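Local coordinates for ALKF (Bacillus cereus, PDB 3ZBO), which is of unknown function but belongs to a family related to the HEAT-like repeat DNA glycosylases and has affinity for branched DNA structures, at residues A[147-160]-A[180-194]. Residues are numbered along the deposited sequence; the frame is centred on the assembly and turned at random.
Sequences DNAFSESKISDMLE and FLNTVAISYVPLHEK
Leu159 packs as a knob into a hole formed by Phe180, Leu181, Val184 and Lys194; its forked end suits the place, CD2 lying 3.7 Å from Leu181 CD2 while CD1 rests against the lysine's methylenes. One turn earlier, the branched Ile155 sets its CG2 methyl 3.8 Å from Val184 CG2 and 3.7 Å from Leu191 CD1. Flexible Met158 bends at chi3 (76°), bringing CE to 3.7 Å from Phe180 CE1 in apolar packing; its SD, 5.2 Å from the Phe180 ring centroid and oblique to it, makes a Met-aromatic contact. Trp135 of helix 128-144 meets the same ring edge-to-face. Helices 152-160 and 180-187 run roughly antiparallel, with a signed crossing angle of -141°, in a mainly helical fold consistent with the HEAT-like repeat architecture of the related DNA glycosylases; the turn 188-191 leads into helix 192-202. There the flat Tyr188 ring fits between Pro190, whose ring lays CD over its centre, and Ile155 CG1 toward the rim of the opposite face, while its hydroxyl still reaches water 2, which donates to Phe150 O. The two-oxygen carboxylate of Asp147 serves two partners: OD1 forms a salt bridge with Lys235, and OD2 takes a water linked to Ser187 O and Val189 N. At the far end, Lys194 is long enough to turn at chi4 and set NZ 2.6 Å from Glu160 OE2, a salt bridge through that oxygen's anti lone pair.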
loop_
_atom_site.group_PDB
_atom_site.type_symbol
_atom_site.label_atom_id
_atom_site.label_comp_id
_atom_site.label_asym_id
_atom_site.label_seq_id
_atom_site.Cartn_x
_atom_site.Cartn_y
_atom_site.Cartn_z
ATOM N N ASP A 147 -14.604 12.742 0.486
ATOM C CA ASP A 147 -14.079 13.347 1.644
ATOM C C ASP A 147 -14.903 13.131 2.910
ATOM O O ASP A 147 -14.378 13.097 4.029
ATOM C CB ASP A 147 -13.815 14.851 1.416
ATOM C CG ASP A 147 -12.633 15.110 0.502
ATOM O OD1 ASP A 147 -11.803 14.174 0.308
ATOM O OD2 ASP A 147 -12.523 16.273 0.083
ATOM N N ASN A 148 -16.231 13.055 2.722
ATOM C CA ASN A 148 -17.114 12.823 3.876
ATOM C C ASN A 148 -16.987 11.445 4.532
ATOM O O ASN A 148 -17.542 11.227 5.640
ATOM C CB ASN A 148 -18.553 13.208 3.462
ATOM C CG ASN A 148 -19.257 12.129 2.672
ATOM O OD1 ASN A 148 -18.658 11.314 1.988
ATOM N ND2 ASN A 148 -20.578 12.093 2.772
ATOM N N ALA A 149 -16.172 10.559 3.944
ATOM C CA ALA A 149 -15.861 9.302 4.603
ATOM C C ALA A 149 -14.883 9.502 5.713
ATOM O O ALA A 149 -14.677 8.535 6.479
ATOM C CB ALA A 149 -15.352 8.265 3.517
ATOM N N PHE A 150 -14.308 10.700 5.898
ATOM C CA PHE A 150 -13.294 10.933 6.944
ATOM C C PHE A 150 -13.660 12.025 7.871
ATOM O O PHE A 150 -14.295 13.020 7.460
ATOM C CB PHE A 150 -11.952 11.332 6.263
ATOM C CG PHE A 150 -11.570 10.395 5.169
ATOM C CD1 PHE A 150 -10.877 9.224 5.460
ATOM C CD2 PHE A 150 -11.959 10.618 3.873
ATOM C CE1 PHE A 150 -10.528 8.281 4.442
ATOM C CE2 PHE A 150 -11.619 9.764 2.876
ATOM C CZ PHE A 150 -10.903 8.557 3.116
ATOM N N SER A 151 -13.318 11.828 9.131
ATOM C CA SER A 151 -13.412 12.869 10.130
ATOM C C SER A 151 -12.243 13.862 9.912
ATOM O O SER A 151 -11.050 13.434 9.940
ATOM C CB SER A 151 -13.277 12.258 11.541
ATOM O OG SER A 151 -12.912 13.257 12.431
ATOM N N GLU A 152 -12.514 15.158 9.682
ATOM C CA GLU A 152 -11.453 16.143 9.437
ATOM C C GLU A 152 -10.562 16.268 10.673
ATOM O O GLU A 152 -9.339 16.331 10.596
ATOM C CB GLU A 152 -12.029 17.522 9.013
ATOM C CG GLU A 152 -11.014 18.549 8.835
ATOM C CD GLU A 152 -11.564 19.913 8.383
ATOM O OE1 GLU A 152 -12.636 19.921 7.702
ATOM O OE2 GLU A 152 -10.948 20.930 8.737
ATOM N N SER A 153 -11.144 16.223 11.889
ATOM C CA SER A 153 -10.277 16.274 13.032
ATOM C C SER A 153 -9.383 15.008 13.176
ATOM O O SER A 153 -8.259 15.167 13.617
ATOM C CB SER A 153 -11.148 16.497 14.365
ATOM O OG SER A 153 -11.986 15.421 14.520
ATOM N N LYS A 154 -9.845 13.817 12.786
ATOM C CA LYS A 154 -9.020 12.628 12.858
ATOM C C LYS A 154 -7.844 12.809 11.859
ATOM O O LYS A 154 -6.702 12.526 12.254
ATOM C CB LYS A 154 -9.809 11.405 12.443
ATOM C CG LYS A 154 -9.042 10.112 12.681
ATOM C CD LYS A 154 -9.916 8.940 12.065
ATOM C CE LYS A 154 -9.468 7.633 12.454
ATOM N NZ LYS A 154 -10.447 6.706 11.751
ATOM N N ILE A 155 -8.173 13.225 10.618
ATOM C CA ILE A 155 -7.033 13.404 9.657
ATOM C C ILE A 155 -6.071 14.469 10.129
ATOM O O ILE A 155 -4.859 14.345 10.022
ATOM C CB ILE A 155 -7.602 13.735 8.245
ATOM C CG1 ILE A 155 -8.507 12.644 7.718
ATOM C CG2 ILE A 155 -6.417 14.027 7.238
ATOM C CD1 ILE A 155 -7.914 11.219 7.623
ATOM N N SER A 156 -6.580 15.586 10.722
ATOM C CA SER A 156 -5.688 16.581 11.227
ATOM C C SER A 156 -4.768 16.052 12.331
ATOM O O SER A 156 -3.559 16.360 12.352
ATOM C CB SER A 156 -6.594 17.750 11.711
ATOM O OG SER A 156 -5.798 18.795 12.214
ATOM N N ASP A 157 -5.349 15.252 13.233
ATOM C CA ASP A 157 -4.559 14.696 14.332
ATOM C C ASP A 157 -3.499 13.710 13.760
ATOM O O ASP A 157 -2.353 13.656 14.267
ATOM C CB ASP A 157 -5.481 13.964 15.310
ATOM C CG ASP A 157 -6.308 14.881 16.175
ATOM O OD1 ASP A 157 -6.025 16.061 16.237
ATOM O OD2 ASP A 157 -7.210 14.294 16.838
ATOM N N MET A 158 -3.874 12.974 12.714
ATOM C CA MET A 158 -2.922 12.122 12.018
ATOM C C MET A 158 -1.796 12.925 11.377
ATOM O O MET A 158 -0.601 12.488 11.452
ATOM C CB MET A 158 -3.649 11.267 10.972
ATOM C CG MET A 158 -4.532 10.201 11.638
ATOM S SD MET A 158 -5.575 9.391 10.484
ATOM C CE MET A 158 -4.399 8.299 9.665
ATOM N N LEU A 159 -2.091 14.084 10.789
ATOM C CA LEU A 159 -0.994 14.895 10.230
ATOM C C LEU A 159 -0.017 15.324 11.332
ATOM O O LEU A 159 1.201 15.382 11.131
ATOM C CB LEU A 159 -1.542 16.181 9.577
ATOM C CG LEU A 159 -2.268 15.944 8.265
ATOM C CD1 LEU A 159 -2.992 17.247 7.798
ATOM C CD2 LEU A 159 -1.286 15.522 7.186
ATOM N N GLU A 160 -0.615 15.720 12.512
ATOM C CA GLU A 160 0.254 16.116 13.625
ATOM C C GLU A 160 1.114 14.973 14.147
ATOM O O GLU A 160 2.293 15.193 14.442
ATOM C CB GLU A 160 -0.601 16.647 14.768
ATOM C CG GLU A 160 -1.198 17.995 14.519
ATOM C CD GLU A 160 -0.190 19.093 14.332
ATOM O OE1 GLU A 160 0.856 19.111 15.026
ATOM O OE2 GLU A 160 -0.395 19.999 13.502
ATOM N N PHE A 180 1.284 9.533 3.154
ATOM C CA PHE A 180 0.068 10.118 3.716
ATOM C C PHE A 180 0.138 11.671 3.617
ATOM O O PHE A 180 -0.887 12.283 3.290
ATOM C CB PHE A 180 -0.083 9.565 5.167
ATOM C CG PHE A 180 -1.288 10.127 5.903
ATOM C CD1 PHE A 180 -2.526 9.503 5.757
ATOM C CD2 PHE A 180 -1.122 11.215 6.716
ATOM C CE1 PHE A 180 -3.647 9.982 6.463
ATOM C CE2 PHE A 180 -2.230 11.714 7.430
ATOM C CZ PHE A 180 -3.528 11.100 7.304
ATOM N N LEU A 181 1.245 12.300 3.960
ATOM C CA LEU A 181 1.365 13.771 3.828
ATOM C C LEU A 181 1.050 14.185 2.401
ATOM O O LEU A 181 0.274 15.107 2.183
ATOM C CB LEU A 181 2.802 14.290 4.127
ATOM C CG LEU A 181 3.288 14.010 5.537
ATOM C CD1 LEU A 181 4.613 14.826 5.590
ATOM C CD2 LEU A 181 2.269 14.629 6.649
ATOM N N ASN A 182 1.681 13.509 1.428
ATOM C CA ASN A 182 1.408 13.877 0.040
ATOM C C ASN A 182 0.007 13.680 -0.363
ATOM O O ASN A 182 -0.547 14.531 -1.031
ATOM C CB ASN A 182 2.195 12.937 -0.878
ATOM C CG ASN A 182 3.537 13.369 -1.186
ATOM O OD1 ASN A 182 3.702 14.138 -2.183
ATOM N ND2 ASN A 182 4.517 12.670 -0.645
ATOM N N THR A 183 -0.627 12.613 0.102
ATOM C CA THR A 183 -1.971 12.236 -0.350
ATOM C C THR A 183 -2.971 13.167 0.291
ATOM O O THR A 183 -3.940 13.579 -0.386
ATOM C CB THR A 183 -2.264 10.770 0.018
ATOM O OG1 THR A 183 -1.302 9.954 -0.660
ATOM C CG2 THR A 183 -3.661 10.415 -0.567
ATOM N N VAL A 184 -2.817 13.484 1.586
ATOM C CA VAL A 184 -3.770 14.457 2.242
ATOM C C VAL A 184 -3.646 15.785 1.473
ATOM O O VAL A 184 -4.660 16.405 1.138
ATOM C CB VAL A 184 -3.462 14.657 3.742
ATOM C CG1 VAL A 184 -4.360 15.833 4.274
ATOM C CG2 VAL A 184 -3.793 13.332 4.520
ATOM N N ALA A 185 -2.416 16.231 1.189
ATOM C CA ALA A 185 -2.299 17.585 0.544
ATOM C C ALA A 185 -2.986 17.653 -0.783
ATOM O O ALA A 185 -3.448 18.770 -1.159
ATOM C CB ALA A 185 -0.840 17.907 0.449
ATOM N N ILE A 186 -2.968 16.588 -1.558
ATOM C CA ILE A 186 -3.572 16.596 -2.874
ATOM C C ILE A 186 -4.980 16.081 -2.895
ATOM O O ILE A 186 -5.842 16.636 -3.619
ATOM C CB ILE A 186 -2.636 15.790 -3.827
ATOM C CG1 ILE A 186 -1.291 16.470 -3.967
ATOM C CG2 ILE A 186 -3.341 15.638 -5.208
ATOM C CD1 ILE A 186 -1.323 17.990 -4.332
ATOM N N SER A 187 -5.299 15.006 -2.172
ATOM C CA SER A 187 -6.591 14.357 -2.319
ATOM C C SER A 187 -7.609 14.643 -1.203
ATOM O O SER A 187 -8.720 14.165 -1.336
ATOM C CB SER A 187 -6.427 12.840 -2.455
ATOM O OG SER A 187 -5.638 12.527 -3.627
ATOM N N TYR A 188 -7.228 15.377 -0.183
ATOM C CA TYR A 188 -8.150 15.742 0.911
ATOM C C TYR A 188 -8.125 17.226 1.144
ATOM O O TYR A 188 -7.507 17.754 2.042
ATOM C CB TYR A 188 -7.710 14.958 2.180
ATOM C CG TYR A 188 -8.836 15.145 3.274
ATOM C CD1 TYR A 188 -10.053 14.567 3.110
ATOM C CD2 TYR A 188 -8.515 15.899 4.403
ATOM C CE1 TYR A 188 -11.055 14.762 4.168
ATOM C CE2 TYR A 188 -9.417 16.091 5.466
ATOM C CZ TYR A 188 -10.703 15.543 5.269
ATOM O OH TYR A 188 -11.607 15.764 6.281
ATOM N N VAL A 189 -8.852 17.920 0.250
ATOM C CA VAL A 189 -8.767 19.388 0.247
ATOM C C VAL A 189 -9.143 20.090 1.531
ATOM O O VAL A 189 -8.624 21.200 1.780
ATOM C CB VAL A 189 -9.508 20.054 -0.933
ATOM C CG1 VAL A 189 -8.942 19.593 -2.237
ATOM C CG2 VAL A 189 -11.004 19.833 -0.897
ATOM N N PRO A 190 -9.982 19.474 2.393
ATOM C CA PRO A 190 -10.167 20.237 3.678
ATOM C C PRO A 190 -8.945 20.581 4.465
ATOM O O PRO A 190 -8.901 21.583 5.195
ATOM C CB PRO A 190 -11.148 19.363 4.431
ATOM C CG PRO A 190 -11.909 18.628 3.375
ATOM C CD PRO A 190 -10.812 18.278 2.297
ATOM N N LEU A 191 -7.871 19.799 4.334
ATOM C CA LEU A 191 -6.651 20.055 5.032
ATOM C C LEU A 191 -5.472 20.206 4.055
ATOM O O LEU A 191 -4.307 20.012 4.444
ATOM C CB LEU A 191 -6.344 18.858 5.989
ATOM C CG LEU A 191 -7.350 18.818 7.141
ATOM C CD1 LEU A 191 -7.160 17.572 7.944
ATOM C CD2 LEU A 191 -7.260 20.026 8.008
ATOM N N HIS A 192 -5.804 20.727 2.846
ATOM C CA HIS A 192 -4.687 21.027 1.898
ATOM C C HIS A 192 -3.630 21.936 2.501
ATOM O O HIS A 192 -2.404 21.613 2.469
ATOM C CB HIS A 192 -5.246 21.687 0.619
ATOM C CG HIS A 192 -4.140 22.146 -0.246
ATOM N ND1 HIS A 192 -3.815 23.458 -0.561
ATOM C CD2 HIS A 192 -3.191 21.378 -0.798
ATOM C CE1 HIS A 192 -2.730 23.465 -1.355
ATOM N NE2 HIS A 192 -2.361 22.201 -1.515
ATOM N N GLU A 193 -4.042 23.069 3.095
ATOM C CA GLU A 193 -3.035 24.017 3.567
ATOM C C GLU A 193 -2.241 23.473 4.728
ATOM O O GLU A 193 -1.029 23.666 4.755
ATOM C CB GLU A 193 -3.708 25.357 3.927
ATOM C CG GLU A 193 -4.489 25.923 2.712
ATOM C CD GLU A 193 -5.896 25.159 2.404
ATOM O OE1 GLU A 193 -6.554 24.352 3.279
ATOM O OE2 GLU A 193 -6.331 25.370 1.195
ATOM N N LYS A 194 -2.890 22.744 5.661
ATOM C CA LYS A 194 -2.143 22.227 6.824
ATOM C C LYS A 194 -1.131 21.177 6.359
ATOM O O LYS A 194 -0.065 21.102 6.922
ATOM C CB LYS A 194 -3.112 21.593 7.821
ATOM C CG LYS A 194 -2.452 21.021 9.036
ATOM C CD LYS A 194 -3.475 20.444 10.075
ATOM C CE LYS A 194 -2.676 19.992 11.270
ATOM N NZ LYS A 194 -2.445 21.101 12.247
HETATM O O HOH W 1 -10.459 16.314 -1.623
HETATM O O HOH W 2 -14.240 15.334 5.807
HETATM O O HOH W 3 -9.600 22.685 7.477
#